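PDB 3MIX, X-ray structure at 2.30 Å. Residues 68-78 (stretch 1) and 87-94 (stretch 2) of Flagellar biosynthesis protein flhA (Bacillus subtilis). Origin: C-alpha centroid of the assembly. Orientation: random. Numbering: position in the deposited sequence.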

# COMPACT_ATOMS: atom_id res chain seq x y z
N ASP A 68 -16.84 2.29 -20.36
CA ASP A 68 -16.48 1.10 -19.65
C ASP A 68 -16.23 1.25 -18.14
O ASP A 68 -16.04 0.25 -17.46
N LEU A 69 -16.28 2.48 -17.63
CA LEU A 69 -15.72 2.80 -16.29
C LEU A 69 -16.20 1.94 -15.11
O LEU A 69 -15.38 1.38 -14.39
N LEU A 70 -17.52 1.84 -14.94
CA LEU A 70 -18.15 1.03 -13.89
C LEU A 70 -17.69 -0.42 -13.91
O LEU A 70 -17.25 -0.95 -12.88
N ASP A 71 -17.78 -1.05 -15.08
CA ASP A 71 -17.31 -2.42 -15.26
C ASP A 71 -15.82 -2.49 -15.04
O ASP A 71 -15.33 -3.47 -14.49
N ARG A 72 -15.08 -1.46 -15.45
CA ARG A 72 -13.64 -1.46 -15.21
C ARG A 72 -13.27 -1.39 -13.71
O ARG A 72 -12.30 -1.99 -13.28
N ILE A 73 -14.08 -0.66 -12.94
CA ILE A 73 -13.85 -0.53 -11.51
C ILE A 73 -14.12 -1.87 -10.80
O ILE A 73 -13.36 -2.26 -9.91
N VAL A 74 -15.18 -2.55 -11.23
CA VAL A 74 -15.52 -3.89 -10.75
C VAL A 74 -14.35 -4.87 -10.93
O VAL A 74 -13.98 -5.60 -10.01
N MET A 75 -13.75 -4.86 -12.12
CA MET A 75 -12.55 -5.63 -12.41
C MET A 75 -11.41 -5.33 -11.45
O MET A 75 -10.76 -6.24 -10.94
N ILE A 76 -11.14 -4.04 -11.26
CA ILE A 76 -10.09 -3.62 -10.35
C ILE A 76 -10.34 -4.18 -8.94
O ILE A 76 -9.44 -4.76 -8.33
N ARG A 77 -11.58 -4.05 -8.46
CA ARG A 77 -11.94 -4.50 -7.12
C ARG A 77 -11.70 -6.01 -6.99
O ARG A 77 -11.21 -6.48 -5.95
N ARG A 78 -12.02 -6.76 -8.05
CA ARG A 78 -11.78 -8.21 -8.06
C ARG A 78 -10.30 -8.54 -8.09
O ARG A 78 -9.83 -9.34 -7.28
N VAL A 87 -10.54 -5.49 -0.30
CA VAL A 87 -11.68 -5.21 -1.08
C VAL A 87 -11.95 -3.71 -1.00
O VAL A 87 -12.41 -3.20 0.02
N ILE A 88 -11.69 -3.02 -2.11
CA ILE A 88 -11.87 -1.59 -2.15
C ILE A 88 -13.34 -1.24 -2.05
O ILE A 88 -14.22 -1.98 -2.54
N PRO A 89 -13.63 -0.13 -1.38
CA PRO A 89 -15.00 0.35 -1.24
C PRO A 89 -15.50 0.93 -2.56
O PRO A 89 -14.77 1.03 -3.56
N VAL A 90 -16.78 1.27 -2.54
CA VAL A 90 -17.47 1.99 -3.59
C VAL A 90 -16.64 3.19 -4.05
O VAL A 90 -16.14 3.96 -3.22
N VAL A 91 -16.50 3.34 -5.37
CA VAL A 91 -15.85 4.53 -5.94
C VAL A 91 -16.89 5.60 -6.27
O VAL A 91 -17.92 5.32 -6.89
N ARG A 92 -16.62 6.82 -5.83
CA ARG A 92 -17.51 7.92 -6.12
C ARG A 92 -17.09 8.53 -7.46
O ARG A 92 -15.92 8.88 -7.67
N ILE A 93 -18.05 8.65 -8.36
CA ILE A 93 -17.77 9.15 -9.70
C ILE A 93 -18.52 10.47 -10.00
O ILE A 93 -19.75 10.51 -10.01
N ARG A 94 -17.76 11.55 -10.21
CA ARG A 94 -18.32 12.91 -10.44
C ARG A 94 -17.70 13.59 -11.65
O ARG A 94 -16.48 13.68 -11.76

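The apolar centre rests on Ile-73, whose CA-to-CB bond points toward stretch 2 from the middle of the helical segment in stretch 1. Its m,t rotamer serves two partners at once: CG2 lies 3.8 Å from Val-91 CG2, while Ile-73 CD1 comes within 3.5 Å of Ile-93 CD1. Val-91 (t) and Ile-93 (m,t) both point toward the helix, whereas Arg-92 between them points away, the alternation expected of extended backbone.

Because the helix and the strand run nearly antiparallel, at 154°, the earlier helical residues meet the later strand residue. One turn before Ile-73, Leu-69 (t,p) also points toward stretch 2, and its CD2 stands 4.2 Å from Ile-93 CD1. Leu-70 starts out sideways, with chi1 off the wells at -102°, yet its CD1 reaches to 3.6 Å from Ile-93 CD1. Three helical side chains thus converge on a single methyl group.

Toward the other end, Ile-88 (p,t) leaves its backbone sideways but brings its end nearer the helix. Its CD1 lies 4.3 Å from Ile-76 CG2 and covers one face of the Arg-77 guanidinium; its CG1 is 3.8 Å from Arg-77 CB.

Arg-77 forms the polar edge and loses more surface to the contact than any other residue here, 104 Å². Its t,t,m chain passes Val-87, with CD 4.1 Å from Val-87 CG1, then turns its head group onto two backbone carbonyls of the loop. Arg-77 NE donates a nearly straight hydrogen bond to Ile-88 O (2.8 Å, 168°); NH2 adds a weak, more bent one to Pro-89 O (2.8 Å).

Two waters complete the edge. One donates to Arg-77 O (2.8 Å) and accepts from Ile-88 N (2.9 Å); the other accepts from both Arg-77 NH2 (3.0 Å) and Val-91 N (3.2 Å). The rule is economical: aliphatic branches fill the middle, and one long arginine ties down the loop.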

# COMPACT_ATOMS: atom_id res chain seq x y z
CB ASP A 68 -15.24 0.52 -20.32
CG ASP A 68 -15.54 -0.75 -21.07
OD1 ASP A 68 -16.49 -1.44 -20.65
OD2 ASP A 68 -14.83 -1.05 -22.06
CB LEU A 69 -15.88 4.29 -15.97
CG LEU A 69 -15.06 4.81 -14.78
CD1 LEU A 69 -13.56 4.59 -15.00
CD2 LEU A 69 -15.37 6.28 -14.53
CB LEU A 70 -19.67 1.11 -13.99
CG LEU A 70 -20.49 2.01 -13.04
CD1 LEU A 70 -19.67 2.86 -12.07
CD2 LEU A 70 -21.50 2.88 -13.80
CB ASP A 71 -17.69 -2.98 -16.66
CG ASP A 71 -19.16 -3.39 -16.76
OD1 ASP A 71 -19.79 -3.64 -15.70
OD2 ASP A 71 -19.70 -3.48 -17.89
CB ARG A 72 -12.94 -0.37 -16.01
CG ARG A 72 -12.96 -0.68 -17.50
CD ARG A 72 -12.17 0.31 -18.35
NE ARG A 72 -11.75 -0.32 -19.61
CZ ARG A 72 -10.85 -1.30 -19.68
NH1 ARG A 72 -10.25 -1.73 -18.58
NH2 ARG A 72 -10.54 -1.84 -20.85
CB ILE A 73 -14.66 0.65 -10.92
CG1 ILE A 73 -14.02 1.95 -11.39
CG2 ILE A 73 -14.68 0.57 -9.40
CD1 ILE A 73 -14.84 3.18 -11.14
CB VAL A 74 -16.81 -4.40 -11.44
CG1 VAL A 74 -16.99 -5.90 -11.25
CG2 VAL A 74 -18.03 -3.62 -10.90
CB MET A 75 -12.07 -5.29 -13.82
CG MET A 75 -12.41 -6.29 -14.86
SD MET A 75 -13.83 -7.36 -14.50
CE MET A 75 -13.00 -8.94 -14.64
CB ILE A 76 -9.96 -2.08 -10.35
CG1 ILE A 76 -9.51 -1.61 -11.76
CG2 ILE A 76 -9.01 -1.62 -9.23
CD1 ILE A 76 -9.53 -0.11 -11.94
CB ARG A 77 -13.39 -4.13 -6.80
CG ARG A 77 -13.91 -4.70 -5.47
CD ARG A 77 -15.34 -4.31 -5.14
NE ARG A 77 -15.44 -2.88 -4.87
CZ ARG A 77 -15.92 -1.98 -5.75
NH1 ARG A 77 -16.39 -2.40 -6.92
NH2 ARG A 77 -15.96 -0.69 -5.45
CB ARG A 78 -12.59 -8.90 -9.16
CG ARG A 78 -14.04 -8.39 -9.15
CD ARG A 78 -15.12 -9.36 -9.61
NE ARG A 78 -15.05 -9.67 -11.03
CZ ARG A 78 -16.08 -9.64 -11.87
NH1 ARG A 78 -17.31 -9.30 -11.46
NH2 ARG A 78 -15.89 -9.97 -13.13
CB VAL A 87 -12.94 -5.89 -0.53
CG1 VAL A 87 -14.09 -5.60 -1.45
CG2 VAL A 87 -12.75 -7.39 -0.41
CB ILE A 88 -11.22 -0.93 -3.40
CG1 ILE A 88 -11.91 -1.39 -4.68
CG2 ILE A 88 -9.70 -1.21 -3.40
CD1 ILE A 88 -11.57 -0.52 -5.91
CB PRO A 89 -14.89 1.44 -0.17
CG PRO A 89 -13.44 1.98 -0.35
CD PRO A 89 -12.63 0.76 -0.72
CB VAL A 90 -18.86 2.44 -3.04
CG1 VAL A 90 -19.57 3.43 -3.98
CG2 VAL A 90 -19.73 1.24 -2.85
CB VAL A 91 -14.98 4.24 -7.19
CG1 VAL A 91 -14.33 5.53 -7.65
CG2 VAL A 91 -13.87 3.20 -6.85
CB ARG A 92 -17.47 8.94 -4.98
CG ARG A 92 -18.76 9.68 -4.78
CD ARG A 92 -18.70 11.09 -5.33
NE ARG A 92 -18.35 12.07 -4.31
CZ ARG A 92 -19.18 13.01 -3.84
NH1 ARG A 92 -20.42 13.11 -4.31
NH2 ARG A 92 -18.77 13.85 -2.89
CB ILE A 93 -18.06 8.01 -10.72
CG1 ILE A 93 -17.03 6.87 -10.50
CG2 ILE A 93 -18.09 8.51 -12.17
CD1 ILE A 93 -17.49 5.52 -10.99
CB ARG A 94 -17.99 13.85 -9.28
CG ARG A 94 -18.76 13.66 -8.01
CD ARG A 94 -18.91 15.00 -7.25
NE ARG A 94 -17.62 15.61 -6.89
CZ ARG A 94 -17.29 16.88 -7.13
NH1 ARG A 94 -18.14 17.71 -7.74
NH2 ARG A 94 -16.10 17.33 -6.75
O HOH W 1 -10.28 -4.64 -4.07
O HOH W 2 -17.52 1.07 -7.39